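Local coordinates for protein alcohol dehydrogenase (Aeropyrum pernix, PDB 1H2B) that probably catalyses the NAD+-dependent oxidation of alcohols as a member of the zinc-containing alcohol dehydrogenase family, at residues 35-48 and 133-145. Residues are numbered along the deposited sequence; the frame is centred on the assembly and turned at random.
Sequences YPRLEGRFDVIVRI and IDGGFAEFMRTSH
The guanidinium of Arg142 lies flat over one face of the Phe42 ring, its CZ 3.5 Å from Phe42 CD1 and the two planes only 9° apart, a cation-pi stack. Although its CG starts between the backbone N and the carbonyl carbon (chi1 69°), the chain then runs extended to NE and carries the charge across the loop of residues 37-42. There Arg142 NH1 gives a nearly straight hydrogen bond, 2.9 Å long, to a lone pair of Arg37 O, in the plane of both groups, and a weak one, within a salt bridge, to Glu39 OE2. Cut back to an alanine, this position would lose the stack, and Arg37 O and the Glu39 carboxylate would probably be left without their shared donor and Phe42 without cover on that face. Beyond the ring, Ile133 CD1 meets Phe42 CZ at 3.6 Å.

Farther along, Tyr35 turns the edge of its ring onto a face of Phe140 (planes at 69°), while Pro36 packs its CD against Phe140 CB. At the other end Asp43 grips His145 with both oxygens: OD1 takes the backbone N at 2.8 Å, and OD2 takes ND1 at 2.7 Å, close to the imidazole plane. A water takes a hydrogen bond from Ser144 OG, which also bonds Arg146 N, and donates to Asp43 OD2 and Arg41 O.

Between these ends, strands 44-48 and 140-143 pair antiparallel, with backbone hydrogen bonds in both directions between Val44 and Thr143 and between Val46 and Met141. Asp43 and Val44 both face Thr143 in a classic beta bulge. Strand 81-88 pairs with strand 44-48, and Val46, Met141 and Thr143 pack on Leu103, as part of the GroES-like beta domain characteristic of zinc-containing alcohol dehydrogenases.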
loop_
_atom_site.group_PDB
_atom_site.type_symbol
_atom_site.label_atom_id
_atom_site.label_comp_id
_atom_site.label_asym_id
_atom_site.label_seq_id
_atom_site.Cartn_x
_atom_site.Cartn_y
_atom_site.Cartn_z
ATOM N N TYR B 35 -7.701 46.254 8.953
ATOM C CA TYR B 35 -8.549 45.067 8.862
ATOM C C TYR B 35 -8.267 44.354 7.542
ATOM O O TYR B 35 -7.976 44.989 6.515
ATOM C CB TYR B 35 -10.006 45.534 8.950
ATOM C CG TYR B 35 -11.055 44.469 8.853
ATOM C CD1 TYR B 35 -11.374 43.721 9.969
ATOM C CD2 TYR B 35 -11.747 44.259 7.670
ATOM C CE1 TYR B 35 -12.368 42.759 9.915
ATOM C CE2 TYR B 35 -12.748 43.299 7.597
ATOM C CZ TYR B 35 -13.048 42.566 8.747
ATOM O OH TYR B 35 -14.030 41.583 8.749
ATOM N N PRO B 36 -8.275 43.014 7.535
ATOM C CA PRO B 36 -7.937 42.290 6.297
ATOM C C PRO B 36 -8.871 42.546 5.115
ATOM O O PRO B 36 -10.052 42.837 5.326
ATOM C CB PRO B 36 -8.023 40.772 6.713
ATOM C CG PRO B 36 -7.988 40.786 8.216
ATOM C CD PRO B 36 -8.607 42.117 8.664
ATOM N N ARG B 37 -8.344 42.439 3.897
ATOM C CA ARG B 37 -9.173 42.691 2.705
ATOM C C ARG B 37 -9.789 41.391 2.229
ATOM O O ARG B 37 -9.076 40.485 1.815
ATOM C CB ARG B 37 -8.346 43.247 1.572
ATOM C CG ARG B 37 -7.822 44.632 1.892
ATOM C CD ARG B 37 -7.428 45.434 0.664
ATOM N NE ARG B 37 -6.395 44.824 -0.155
ATOM C CZ ARG B 37 -5.088 44.957 0.045
ATOM N NH1 ARG B 37 -4.605 45.644 1.078
ATOM N NH2 ARG B 37 -4.240 44.413 -0.808
ATOM N N LEU B 38 -11.119 41.351 2.225
ATOM C CA LEU B 38 -11.877 40.239 1.644
ATOM C C LEU B 38 -11.857 40.374 0.106
ATOM O O LEU B 38 -12.478 41.292 -0.451
ATOM C CB LEU B 38 -13.306 40.303 2.194
ATOM C CG LEU B 38 -14.225 39.115 2.012
ATOM C CD1 LEU B 38 -13.783 38.034 3.001
ATOM C CD2 LEU B 38 -15.699 39.560 2.289
ATOM N N GLU B 39 -11.100 39.530 -0.574
ATOM C CA GLU B 39 -10.906 39.626 -2.029
ATOM C C GLU B 39 -10.342 38.339 -2.604
ATOM O O GLU B 39 -9.543 37.634 -1.947
ATOM C CB GLU B 39 -9.934 40.771 -2.391
ATOM C CG GLU B 39 -8.530 40.610 -1.794
ATOM C CD GLU B 39 -7.635 39.603 -2.554
ATOM O OE1 GLU B 39 -8.006 39.192 -3.689
ATOM O OE2 GLU B 39 -6.537 39.230 -2.045
ATOM N N GLY B 40 -10.706 38.058 -3.856
ATOM C CA GLY B 40 -10.142 36.923 -4.561
ATOM C C GLY B 40 -10.287 35.625 -3.803
ATOM O O GLY B 40 -11.396 35.251 -3.371
ATOM N N ARG B 41 -9.152 34.948 -3.612
ATOM C CA ARG B 41 -9.150 33.652 -2.947
ATOM C C ARG B 41 -9.306 33.808 -1.443
ATOM O O ARG B 41 -9.630 32.834 -0.745
ATOM C CB ARG B 41 -7.866 32.874 -3.238
ATOM C CG ARG B 41 -6.660 33.431 -2.456
ATOM C CD ARG B 41 -5.295 32.955 -2.933
ATOM N NE ARG B 41 -5.271 31.528 -3.255
ATOM C CZ ARG B 41 -4.165 30.796 -3.370
ATOM N NH1 ARG B 41 -2.967 31.340 -3.169
ATOM N NH2 ARG B 41 -4.255 29.511 -3.677
ATOM N N PHE B 42 -9.098 35.034 -0.945
ATOM C CA PHE B 42 -9.331 35.295 0.463
ATOM C C PHE B 42 -10.773 35.650 0.685
ATOM O O PHE B 42 -11.137 36.825 0.829
ATOM C CB PHE B 42 -8.372 36.387 0.957
ATOM C CG PHE B 42 -6.946 35.970 0.848
ATOM C CD1 PHE B 42 -6.157 36.453 -0.194
ATOM C CD2 PHE B 42 -6.406 35.072 1.768
ATOM C CE1 PHE B 42 -4.805 36.016 -0.304
ATOM C CE2 PHE B 42 -5.090 34.628 1.660
ATOM C CZ PHE B 42 -4.287 35.116 0.607
ATOM N N ASP B 43 -11.612 34.620 0.706
ATOM C CA ASP B 43 -13.046 34.852 0.719
ATOM C C ASP B 43 -13.658 34.593 2.116
ATOM O O ASP B 43 -14.878 34.554 2.278
ATOM C CB ASP B 43 -13.724 34.013 -0.358
ATOM C CG ASP B 43 -13.428 32.533 -0.228
ATOM O OD1 ASP B 43 -12.839 32.121 0.808
ATOM O OD2 ASP B 43 -13.727 31.727 -1.130
ATOM N N VAL B 44 -12.804 34.483 3.140
ATOM C CA VAL B 44 -13.275 34.363 4.518
ATOM C C VAL B 44 -12.415 35.202 5.437
ATOM O O VAL B 44 -11.210 35.190 5.309
ATOM C CB VAL B 44 -13.204 32.889 5.061
ATOM C CG1 VAL B 44 -13.534 32.828 6.548
ATOM C CG2 VAL B 44 -14.137 31.988 4.262
ATOM N N ILE B 45 -13.050 35.968 6.316
ATOM C CA ILE B 45 -12.308 36.582 7.431
ATOM C C ILE B 45 -12.780 35.978 8.754
ATOM O O ILE B 45 -13.980 35.853 9.022
ATOM C CB ILE B 45 -12.443 38.131 7.434
ATOM C CG1 ILE B 45 -11.762 38.693 6.193
ATOM C CG2 ILE B 45 -11.804 38.718 8.733
ATOM C CD1 ILE B 45 -12.123 40.156 5.907
ATOM N N VAL B 46 -11.809 35.604 9.596
ATOM C CA VAL B 46 -12.069 35.003 10.888
ATOM C C VAL B 46 -11.658 35.952 11.987
ATOM O O VAL B 46 -10.615 36.599 11.884
ATOM C CB VAL B 46 -11.250 33.672 11.015
ATOM C CG1 VAL B 46 -11.324 33.100 12.398
ATOM C CG2 VAL B 46 -11.747 32.673 9.971
ATOM N N ARG B 47 -12.503 36.049 13.000
ATOM C CA ARG B 47 -12.155 36.621 14.307
ATOM C C ARG B 47 -11.423 35.550 15.105
ATOM O O ARG B 47 -12.009 34.508 15.489
ATOM C CB ARG B 47 -13.420 37.132 15.015
ATOM C CG ARG B 47 -13.165 37.638 16.415
ATOM C CD ARG B 47 -14.423 38.224 17.094
ATOM N NE ARG B 47 -15.579 37.318 17.166
ATOM C CZ ARG B 47 -15.888 36.555 18.218
ATOM N NH1 ARG B 47 -15.082 36.529 19.283
ATOM N NH2 ARG B 47 -16.996 35.798 18.192
ATOM N N ILE B 48 -10.118 35.763 15.310
ATOM C CA ILE B 48 -9.299 34.776 16.004
ATOM C C ILE B 48 -9.729 34.608 17.445
ATOM O O ILE B 48 -9.922 35.600 18.177
ATOM C CB ILE B 48 -7.848 35.227 15.923
ATOM C CG1 ILE B 48 -7.393 35.271 14.458
ATOM C CG2 ILE B 48 -6.906 34.324 16.832
ATOM C CD1 ILE B 48 -7.161 33.819 13.788
ATOM N N ILE B 133 2.716 35.197 4.547
ATOM C CA ILE B 133 1.730 36.292 4.463
ATOM C C ILE B 133 1.107 36.452 5.837
ATOM O O ILE B 133 1.400 35.656 6.719
ATOM C CB ILE B 133 0.626 36.000 3.379
ATOM C CG1 ILE B 133 -0.156 34.696 3.659
ATOM C CG2 ILE B 133 1.232 35.904 1.980
ATOM C CD1 ILE B 133 -1.447 34.535 2.817
ATOM N N ASP B 134 0.263 37.468 6.033
ATOM C CA ASP B 134 -0.272 37.748 7.354
ATOM C C ASP B 134 -1.051 36.552 7.940
ATOM O O ASP B 134 -1.867 35.893 7.250
ATOM C CB ASP B 134 -1.236 38.907 7.313
ATOM C CG ASP B 134 -0.545 40.243 7.153
ATOM O OD1 ASP B 134 0.631 40.371 7.564
ATOM O OD2 ASP B 134 -1.161 41.214 6.636
ATOM N N GLY B 135 -0.770 36.317 9.214
ATOM C CA GLY B 135 -1.365 35.240 10.003
ATOM C C GLY B 135 -2.271 35.620 11.158
ATOM O O GLY B 135 -2.942 36.696 11.196
ATOM N N GLY B 136 -2.342 34.707 12.139
ATOM C CA GLY B 136 -3.374 34.730 13.169
ATOM C C GLY B 136 -3.050 35.424 14.497
ATOM O O GLY B 136 -3.877 35.446 15.407
ATOM N N PHE B 137 -1.825 35.950 14.621
ATOM C CA PHE B 137 -1.496 36.703 15.844
ATOM C C PHE B 137 -2.068 38.117 15.702
ATOM O O PHE B 137 -1.329 39.104 15.593
ATOM C CB PHE B 137 0.029 36.773 16.077
ATOM C CG PHE B 137 0.687 35.446 16.380
ATOM C CD1 PHE B 137 2.005 35.246 15.982
ATOM C CD2 PHE B 137 0.024 34.451 17.113
ATOM C CE1 PHE B 137 2.670 34.024 16.272
ATOM C CE2 PHE B 137 0.644 33.239 17.406
ATOM C CZ PHE B 137 1.966 33.026 16.989
ATOM N N ALA B 138 -3.398 38.195 15.645
ATOM C CA ALA B 138 -4.118 39.429 15.318
ATOM C C ALA B 138 -5.573 39.228 15.681
ATOM O O ALA B 138 -6.029 38.101 15.930
ATOM C CB ALA B 138 -4.004 39.755 13.825
ATOM N N GLU B 139 -6.335 40.309 15.685
ATOM C CA GLU B 139 -7.751 40.176 16.002
ATOM C C GLU B 139 -8.511 39.448 14.875
ATOM O O GLU B 139 -9.448 38.665 15.155
ATOM C CB GLU B 139 -8.348 41.582 16.239
ATOM C CG GLU B 139 -9.777 41.567 16.764
ATOM C CD GLU B 139 -10.392 42.948 17.017
ATOM O OE1 GLU B 139 -9.748 43.988 16.716
ATOM O OE2 GLU B 139 -11.549 42.987 17.512
ATOM N N PHE B 140 -8.114 39.706 13.638
ATOM C CA PHE B 140 -8.788 39.127 12.468
ATOM C C PHE B 140 -7.773 38.612 11.493
ATOM O O PHE B 140 -6.631 39.127 11.410
ATOM C CB PHE B 140 -9.665 40.158 11.720
ATOM C CG PHE B 140 -10.794 40.728 12.556
ATOM C CD1 PHE B 140 -10.642 41.956 13.218
ATOM C CD2 PHE B 140 -11.968 40.037 12.692
ATOM C CE1 PHE B 140 -11.658 42.467 13.996
ATOM C CE2 PHE B 140 -13.018 40.546 13.466
ATOM C CZ PHE B 140 -12.859 41.768 14.115
ATOM N N MET B 141 -8.190 37.633 10.697
ATOM C CA MET B 141 -7.303 37.083 9.678
ATOM C C MET B 141 -8.125 36.612 8.499
ATOM O O MET B 141 -9.162 36.003 8.681
ATOM C CB MET B 141 -6.528 35.866 10.255
ATOM C CG MET B 141 -5.440 35.405 9.309
ATOM S SD MET B 141 -4.744 33.766 9.840
ATOM C CE MET B 141 -5.812 32.706 8.797
ATOM N N ARG B 142 -7.654 36.932 7.294
ATOM C CA ARG B 142 -8.245 36.407 6.071
ATOM C C ARG B 142 -7.686 35.044 5.672
ATOM O O ARG B 142 -6.485 34.716 5.911
ATOM C CB ARG B 142 -8.180 37.442 4.939
ATOM C CG ARG B 142 -6.797 37.747 4.386
ATOM C CD ARG B 142 -6.804 38.828 3.316
ATOM N NE ARG B 142 -5.539 38.849 2.597
ATOM C CZ ARG B 142 -5.384 39.424 1.402
ATOM N NH1 ARG B 142 -6.405 40.065 0.816
ATOM N NH2 ARG B 142 -4.194 39.404 0.787
ATOM N N THR B 143 -8.568 34.247 5.059
ATOM C CA THR B 143 -8.187 32.918 4.615
ATOM C C THR B 143 -9.121 32.499 3.495
ATOM O O THR B 143 -9.942 33.318 3.080
ATOM C CB THR B 143 -8.176 31.942 5.826
ATOM O OG1 THR B 143 -7.662 30.691 5.374
ATOM C CG2 THR B 143 -9.579 31.652 6.355
ATOM N N SER B 144 -9.030 31.232 3.062
ATOM C CA SER B 144 -9.908 30.677 2.013
ATOM C C SER B 144 -10.936 29.761 2.662
ATOM O O SER B 144 -10.670 29.068 3.636
ATOM C CB SER B 144 -9.116 29.859 1.015
ATOM O OG SER B 144 -10.006 29.094 0.174
ATOM N N HIS B 145 -12.161 29.740 2.109
ATOM C CA HIS B 145 -13.166 28.818 2.615
ATOM C C HIS B 145 -12.666 27.370 2.494
ATOM O O HIS B 145 -13.097 26.531 3.296
ATOM C CB HIS B 145 -14.519 28.971 1.846
ATOM C CG HIS B 145 -14.486 28.412 0.465
ATOM N ND1 HIS B 145 -14.083 29.144 -0.627
ATOM C CD2 HIS B 145 -14.778 27.168 -0.005
ATOM C CE1 HIS B 145 -14.114 28.382 -1.708
ATOM N NE2 HIS B 145 -14.547 27.187 -1.360
HETATM O O HOH W 1 -10.840 30.646 -1.789
HETATM O O HOH W 2 -9.857 38.225 17.938
#